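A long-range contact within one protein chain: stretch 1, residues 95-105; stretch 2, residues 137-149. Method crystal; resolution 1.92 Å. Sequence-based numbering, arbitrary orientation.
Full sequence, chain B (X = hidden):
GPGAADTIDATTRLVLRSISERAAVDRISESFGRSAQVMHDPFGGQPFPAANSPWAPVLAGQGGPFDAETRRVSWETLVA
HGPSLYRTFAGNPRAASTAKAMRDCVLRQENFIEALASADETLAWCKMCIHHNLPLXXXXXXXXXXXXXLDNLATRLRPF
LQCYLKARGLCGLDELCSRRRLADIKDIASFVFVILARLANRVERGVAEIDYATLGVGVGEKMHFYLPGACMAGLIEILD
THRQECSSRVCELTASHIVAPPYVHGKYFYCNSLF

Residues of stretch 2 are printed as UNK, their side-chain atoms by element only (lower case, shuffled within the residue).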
ATOM      1  N   ALA B  95      -4.237  25.786   6.730  1.00 33.16           N
ATOM      2  CA  ALA B  95      -5.294  24.847   6.361  1.00 31.86           C
ATOM      3  C   ALA B  95      -4.816  23.849   5.303  1.00 29.74           C
ATOM      4  O   ALA B  95      -5.190  22.671   5.331  1.00 29.00           O
ATOM      5  CB  ALA B  95      -6.516  25.599   5.858  1.00 31.82           C
ATOM      6  N   ALA B  96      -3.995  24.317   4.368  1.00 28.56           N
ATOM      7  CA  ALA B  96      -3.521  23.468   3.279  1.00 27.00           C
ATOM      8  C   ALA B  96      -2.603  22.358   3.782  1.00 26.87           C
ATOM      9  O   ALA B  96      -2.658  21.236   3.284  1.00 25.35           O
ATOM     10  CB  ALA B  96      -2.801  24.303   2.229  1.00 28.24           C
ATOM     11  N   SER B  97      -1.754  22.670   4.758  1.00 30.16           N
ATOM     12  CA  SER B  97      -0.839  21.674   5.309  1.00 33.14           C
ATOM     13  C   SER B  97      -1.631  20.598   6.049  1.00 29.76           C
ATOM     14  O   SER B  97      -1.339  19.406   5.936  1.00 27.72           O
ATOM     15  CB  SER B  97       0.185  22.324   6.247  1.00 38.94           C
ATOM     16  OG  SER B  97      -0.396  22.672   7.491  1.00 43.56           O
ATOM     17  N   THR B  98      -2.634  21.033   6.805  1.00 28.71           N
ATOM     18  CA  THR B  98      -3.564  20.121   7.459  1.00 28.95           C
ATOM     19  C   THR B  98      -4.232  19.208   6.431  1.00 27.23           C
ATOM     20  O   THR B  98      -4.226  17.983   6.578  1.00 26.12           O
ATOM     21  CB  THR B  98      -4.642  20.900   8.249  1.00 32.55           C
ATOM     22  OG1 THR B  98      -4.015  21.685   9.270  1.00 36.51           O
ATOM     23  CG2 THR B  98      -5.642  19.957   8.892  1.00 32.73           C
ATOM     24  N   ALA B  99      -4.800  19.807   5.387  1.00 27.37           N
ATOM     25  CA  ALA B  99      -5.483  19.047   4.339  1.00 27.71           C
ATOM     26  C   ALA B  99      -4.547  18.037   3.679  1.00 26.04           C
ATOM     27  O   ALA B  99      -4.928  16.892   3.415  1.00 25.97           O
ATOM     28  CB  ALA B  99      -6.055  19.988   3.295  1.00 28.72           C
ATOM     29  N   LYS B 100      -3.323  18.473   3.413  1.00 24.47           N
ATOM     30  CA  LYS B 100      -2.324  17.642   2.753  1.00 23.93           C
ATOM     31  C   LYS B 100      -1.986  16.417   3.605  1.00 23.66           C
ATOM     32  O   LYS B 100      -1.863  15.307   3.087  1.00 22.17           O
ATOM     33  CB  LYS B 100      -1.071  18.478   2.467  1.00 25.77           C
ATOM     34  CG  LYS B 100       0.071  17.756   1.770  1.00 26.93           C
ATOM     35  CD  LYS B 100       1.117  18.761   1.295  1.00 31.31           C
ATOM     36  CE  LYS B 100       2.540  18.284   1.545  1.00 35.68           C
ATOM     37  NZ  LYS B 100       3.541  19.178   0.889  1.00 38.06           N
ATOM     38  N   ALA B 101      -1.848  16.620   4.912  1.00 24.42           N
ATOM     39  CA  ALA B 101      -1.539  15.527   5.828  1.00 25.54           C
ATOM     40  C   ALA B 101      -2.649  14.480   5.844  1.00 24.90           C
ATOM     41  O   ALA B 101      -2.378  13.280   5.858  1.00 23.46           O
ATOM     42  CB  ALA B 101      -1.305  16.064   7.230  1.00 27.01           C
ATOM     43  N   MET B 102      -3.898  14.936   5.846  1.00 26.42           N
ATOM     44  CA  MET B 102      -5.037  14.024   5.873  1.00 27.02           C
ATOM     45  C   MET B 102      -5.200  13.291   4.542  1.00 22.86           C
ATOM     46  O   MET B 102      -5.451  12.086   4.515  1.00 22.16           O
ATOM     47  CB  MET B 102      -6.321  14.781   6.218  1.00 31.76           C
ATOM     48  CG  MET B 102      -6.595  14.888   7.722  1.00 37.37           C
ATOM     49  SD  MET B 102      -8.100  15.819   8.085  1.00 43.30           S
ATOM     50  CE  MET B 102      -7.734  17.359   7.278  1.00 44.50           C
ATOM     51  N   ARG B 103      -5.045  14.012   3.439  1.00 20.44           N
ATOM     52  CA  ARG B 103      -5.159  13.399   2.119  1.00 19.69           C
ATOM     53  C   ARG B 103      -4.096  12.320   1.930  1.00 20.30           C
ATOM     54  O   ARG B 103      -4.332  11.309   1.269  1.00 19.92           O
ATOM     55  CB  ARG B 103      -5.033  14.450   1.016  1.00 20.19           C
ATOM     56  CG  ARG B 103      -5.055  13.867  -0.404  1.00 20.72           C
ATOM     57  CD  ARG B 103      -4.968  14.961  -1.461  1.00 21.49           C
ATOM     58  NE  ARG B 103      -4.801  14.418  -2.808  1.00 21.06           N
ATOM     59  CZ  ARG B 103      -5.795  14.132  -3.642  1.00 20.51           C
ATOM     60  NH1 ARG B 103      -7.062  14.334  -3.290  1.00 19.27           N
ATOM     61  NH2 ARG B 103      -5.521  13.637  -4.843  1.00 21.37           N
ATOM     62  N   ASP B 104      -2.920  12.544   2.508  1.00 21.47           N
ATOM     63  CA  ASP B 104      -1.820  11.605   2.365  1.00 23.38           C
ATOM     64  C   ASP B 104      -2.208  10.273   2.994  1.00 21.93           C
ATOM     65  O   ASP B 104      -1.948   9.214   2.423  1.00 21.18           O
ATOM     66  CB  ASP B 104      -0.547  12.159   3.006  1.00 29.10           C
ATOM     67  CG  ASP B 104       0.706  11.454   2.517  1.00 36.15           C
ATOM     68  OD1 ASP B 104       1.287  11.897   1.505  1.00 39.76           O
ATOM     69  OD2 ASP B 104       1.106  10.454   3.138  1.00 39.21           O
ATOM     70  N   CYS B 105      -2.848  10.332   4.159  1.00 21.92           N
ATOM     71  CA  CYS B 105      -3.306   9.125   4.841  1.00 23.54           C
ATOM     72  C   CYS B 105      -4.421   8.432   4.064  1.00 21.35           C
ATOM     73  O   CYS B 105      -4.439   7.207   3.954  1.00 20.78           O
ATOM     74  CB  CYS B 105      -3.789   9.453   6.253  1.00 27.67           C
ATOM     75  SG  CYS B 105      -2.482   9.969   7.380  1.00 31.25           S
ATOM     76  N   UNK B 137       2.621  23.742  -7.532  1.00 31.58           N
ATOM     77  CA  UNK B 137       3.260  23.977  -6.235  1.00 33.32           C
ATOM     78  C   UNK B 137       3.276  22.713  -5.363  1.00 30.93           C
ATOM     79  O   UNK B 137       2.249  22.053  -5.219  1.00 27.66           O
ATOM     80  n   UNK B 137       0.240  26.693  -4.934  1.00 50.79           N
ATOM     81  n   UNK B 137      -0.960  26.022  -3.094  1.00 50.80           N
ATOM     82  c   UNK B 137       1.351  27.338  -5.636  1.00 48.10           C
ATOM     83  c   UNK B 137       2.231  26.327  -6.357  1.00 43.13           C
ATOM     84  n   UNK B 137       0.958  27.239  -2.794  1.00 54.32           N
ATOM     85  c   UNK B 137       0.087  26.651  -3.609  1.00 52.41           C
ATOM     86  c   UNK B 137       2.537  25.101  -5.493  1.00 37.68           C
ATOM     87  N   UNK B 138       4.436  22.375  -4.768  1.00 33.39           N
ATOM     88  CA  UNK B 138       4.490  21.192  -3.897  1.00 34.18           C
ATOM     89  C   UNK B 138       3.600  21.274  -2.656  1.00 31.58           C
ATOM     90  O   UNK B 138       3.235  20.230  -2.117  1.00 30.77           O
ATOM     91  c   UNK B 138       5.965  21.129  -3.484  1.00 36.37           C
ATOM     92  c   UNK B 138       6.691  21.866  -4.538  1.00 37.28           C
ATOM     93  c   UNK B 138       5.774  22.958  -4.976  1.00 35.91           C
ATOM     94  N   UNK B 139       3.265  22.485  -2.219  1.00 30.04           N
ATOM     95  CA  UNK B 139       2.492  22.695  -0.992  1.00 31.76           C
ATOM     96  C   UNK B 139       1.000  22.507  -1.259  1.00 29.53           C
ATOM     97  O   UNK B 139       0.195  22.393  -0.335  1.00 29.81           O
ATOM     98  n   UNK B 139       6.254  24.773  -1.520  1.00 55.76           N
ATOM     99  c   UNK B 139       4.226  24.439  -0.226  1.00 46.54           C
ATOM    100  c   UNK B 139       2.750  24.093  -0.420  1.00 39.30           C
ATOM    101  o   UNK B 139       4.277  25.154  -2.523  1.00 48.52           O
ATOM    102  c   UNK B 139       4.925  24.824  -1.526  1.00 50.81           C
ATOM    103  N   UNK B 140       0.648  22.499  -2.538  1.00 28.18           N
ATOM    104  CA  UNK B 140      -0.694  22.178  -3.003  1.00 27.81           C
ATOM    105  C   UNK B 140      -1.089  20.787  -2.479  1.00 24.75           C
ATOM    106  O   UNK B 140      -0.335  19.838  -2.660  1.00 24.12           O
ATOM    107  o   UNK B 140      -2.542  20.770  -4.838  1.00 29.24           O
ATOM    108  c   UNK B 140      -2.014  21.854  -5.162  1.00 30.90           C
ATOM    109  o   UNK B 140      -2.498  22.628  -6.017  1.00 30.92           O
ATOM    110  c   UNK B 140      -0.697  22.249  -4.537  1.00 31.21           C
ATOM    111  N   UNK B 141      -2.251  20.659  -1.807  1.00 25.27           N
ATOM    112  CA  UNK B 141      -2.581  19.348  -1.224  1.00 25.98           C
ATOM    113  C   UNK B 141      -2.660  18.194  -2.225  1.00 24.17           C
ATOM    114  O   UNK B 141      -2.323  17.062  -1.869  1.00 23.14           O
ATOM    115  c   UNK B 141      -3.954  19.584  -0.584  1.00 26.89           C
ATOM    116  c   UNK B 141      -3.976  21.037  -0.273  1.00 28.21           C
ATOM    117  c   UNK B 141      -3.213  21.695  -1.387  1.00 27.39           C
ATOM    118  N   UNK B 142      -3.097  18.472  -3.449  1.00 22.67           N
ATOM    119  CA  UNK B 142      -3.257  17.427  -4.454  1.00 20.86           C
ATOM    120  C   UNK B 142      -1.890  17.040  -5.018  1.00 20.96           C
ATOM    121  O   UNK B 142      -1.536  15.857  -5.062  1.00 20.77           O
ATOM    122  c   UNK B 142      -4.230  17.879  -5.566  1.00 20.64           C
ATOM    123  c   UNK B 142      -5.634  18.043  -4.982  1.00 22.30           C
ATOM    124  c   UNK B 142      -4.249  16.874  -6.719  1.00 20.00           C
ATOM    125  c   UNK B 142      -6.665  18.595  -5.957  1.00 25.62           C
ATOM    126  N   UNK B 143      -1.117  18.034  -5.441  1.00 22.34           N
ATOM    127  CA  UNK B 143       0.216  17.773  -5.971  1.00 23.45           C
ATOM    128  C   UNK B 143       1.110  17.190  -4.875  1.00 24.30           C
ATOM    129  O   UNK B 143       1.905  16.277  -5.127  1.00 25.34           O
ATOM    130  c   UNK B 143       2.282  18.828  -6.975  1.00 25.21           C
ATOM    131  c   UNK B 143       0.418  20.793  -8.420  1.00 33.19           C
ATOM    132  c   UNK B 143      -0.007  19.487  -7.796  1.00 28.79           C
ATOM    133  c   UNK B 143       0.825  19.053  -6.579  1.00 25.13           C
ATOM    134  N   UNK B 144       0.964  17.705  -3.657  1.00 24.04           N
ATOM    135  CA  UNK B 144       1.816  17.303  -2.551  1.00 23.15           C
ATOM    136  C   UNK B 144       1.708  15.847  -2.111  1.00 22.02           C
ATOM    137  O   UNK B 144       2.605  15.334  -1.436  1.00 22.10           O
ATOM    138  N   UNK B 145       0.620  15.175  -2.474  1.00 20.45           N
ATOM    139  CA  UNK B 145       0.417  13.785  -2.050  1.00 20.59           C
ATOM    140  C   UNK B 145       0.590  12.798  -3.202  1.00 20.28           C
ATOM    141  O   UNK B 145       0.115  11.663  -3.132  1.00 20.92           O
ATOM    142  o   UNK B 145      -1.993  14.031  -2.330  1.00 23.42           O
ATOM    143  c   UNK B 145      -1.097  14.343  -0.106  1.00 21.89           C
ATOM    144  c   UNK B 145      -0.978  13.581  -1.424  1.00 21.26           C
ATOM    145  N   UNK B 146       1.285  13.219  -4.254  1.00 20.29           N
ATOM    146  CA  UNK B 146       1.535  12.342  -5.398  1.00 19.75           C
ATOM    147  C   UNK B 146       2.208  11.035  -4.955  1.00 18.18           C
ATOM    148  O   UNK B 146       1.855   9.956  -5.432  1.00 17.26           O
ATOM    149  c   UNK B 146       2.412  13.041  -6.459  1.00 21.94           C
ATOM    150  c   UNK B 146       2.753  12.094  -7.609  1.00 22.29           C
ATOM    151  o   UNK B 146       1.712  14.175  -6.989  1.00 22.59           O
ATOM    152  N   UNK B 147       3.167  11.138  -4.044  1.00 18.66           N
ATOM    153  CA  UNK B 147       3.913   9.966  -3.582  1.00 21.66           C
ATOM    154  C   UNK B 147       3.002   8.922  -2.942  1.00 22.12           C
ATOM    155  O   UNK B 147       3.311   7.731  -2.958  1.00 23.77           O
ATOM    156  c   UNK B 147       4.991  10.384  -2.596  1.00 23.02           C
ATOM    157  N   UNK B 148       1.884   9.368  -2.378  1.00 20.11           N
ATOM    158  CA  UNK B 148       0.972   8.470  -1.678  1.00 20.60           C
ATOM    159  C   UNK B 148       0.223   7.560  -2.651  1.00 20.73           C
ATOM    160  O   UNK B 148       0.105   6.354  -2.418  1.00 20.48           O
ATOM    161  c   UNK B 148      -0.009   9.268  -0.840  1.00 22.82           C
ATOM    162  N   UNK B 149      -0.286   8.129  -3.740  1.00 21.24           N
ATOM    163  CA  UNK B 149      -1.002   7.325  -4.726  1.00 21.85           C
ATOM    164  C   UNK B 149       0.013   6.464  -5.484  1.00 20.47           C
ATOM    165  O   UNK B 149      -0.279   5.316  -5.831  1.00 20.26           O
ATOM    166  c   UNK B 149      -1.873   8.205  -5.678  1.00 23.49           C
ATOM    167  c   UNK B 149      -2.456   7.364  -6.814  1.00 23.44           C
ATOM    168  c   UNK B 149      -1.099   9.391  -6.228  1.00 25.75           C
TER
HETATM  169  O   HOH W   1      -2.509  13.418  -5.144  1.00 20.67           O

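Stretch 1 is a continuous helix, and stretch 2 passes along one side of it. Position 137 carries three carbons, a nitrogen, and then a carbon bearing two more nitrogens. This guanidinium makes it R137, and its side chain stays out of reach of the helix. At 138 three carbons close a ring onto the backbone nitrogen, which defines P138. Its carbonyl matters more than its ring, since P138 O accepts a hydrogen bond from K100 NZ at 3.2 Å.

Position 139 has three carbons, the third carrying one oxygen and one nitrogen, so it is a carboxamide, Q139. Its end leads away from stretch 1, and the approach is made by backbone: Q139 O lies 4.1 Å from K100 CD. At 140 two carbons end in two oxygens, the carboxylate of D140. Its OD1 turns back to its own stretch, where D140 OD1 accepts from the backbone N of position 142 at 2.7 Å. D140 OD1 also accepts from the backbone N of position 143 at 3.1 Å, and the pair of bonds caps the short helical segment that follows. The type I turn from R137 to D140 leads into this cap.

Position 141 again shows three carbons closing onto the backbone nitrogen. This second proline, P141, lies against the helix where the backbones come nearest, its CA 4.3 Å from K100 CA. P141 CG sits 4.3 Å from both A96 CB and A99 CB, an apolar contact with two methyl groups.

Position 142 has four carbons forked at the first, with one arm two carbons long, and is I142. Its CB points away from the helix, yet I142 CG2 lies over one face of the R103 guanidinium, 4.0 Å from R103 NH2. Position 143 has the same forked four-carbon pattern but touches nothing on stretch 1; it is I143. No side-chain atom follows CA at 144, hence G144. An ideal CB here would point toward the helix and fall 2.7 Å from K100 CD, a clash, whereas G144 CA rests 4.2 Å from that same K100 CD.

At 145 one carbon carries an oxygen and a carbon, giving T145. R103 NE donates to T145 OG1 at 2.9 Å, near the guanidinium plane, while T145 CG2 packs 3.4 Å from K100 O. Position 146 has the same three atoms and is T146, turned away, with OG1 of T146 donating to I143 O at 2.8 Å. Position 147 has a single side-chain carbon and makes no contact with stretch 1; it is A147. At 148 the side chain is again one carbon, which points toward the helix; this is A148, and A148 CB lies 3.8 Å from D104 OD1. Position 149 has three carbons, the first carrying the other two, and makes no contact with stretch 1; it is V149.

The contact thus combines close packing with a few directed bonds. The K100 chain extends past G144 to reach the P138 carbonyl, and P141 fits against two alanines. R103 joins the two stretches through T145 and through water 1, which accepts from R103 NH2 at 3.0 Å and donates to I142 O at 2.6 Å.

Stretch 2 137-149: RPQDPIIGTTAAV
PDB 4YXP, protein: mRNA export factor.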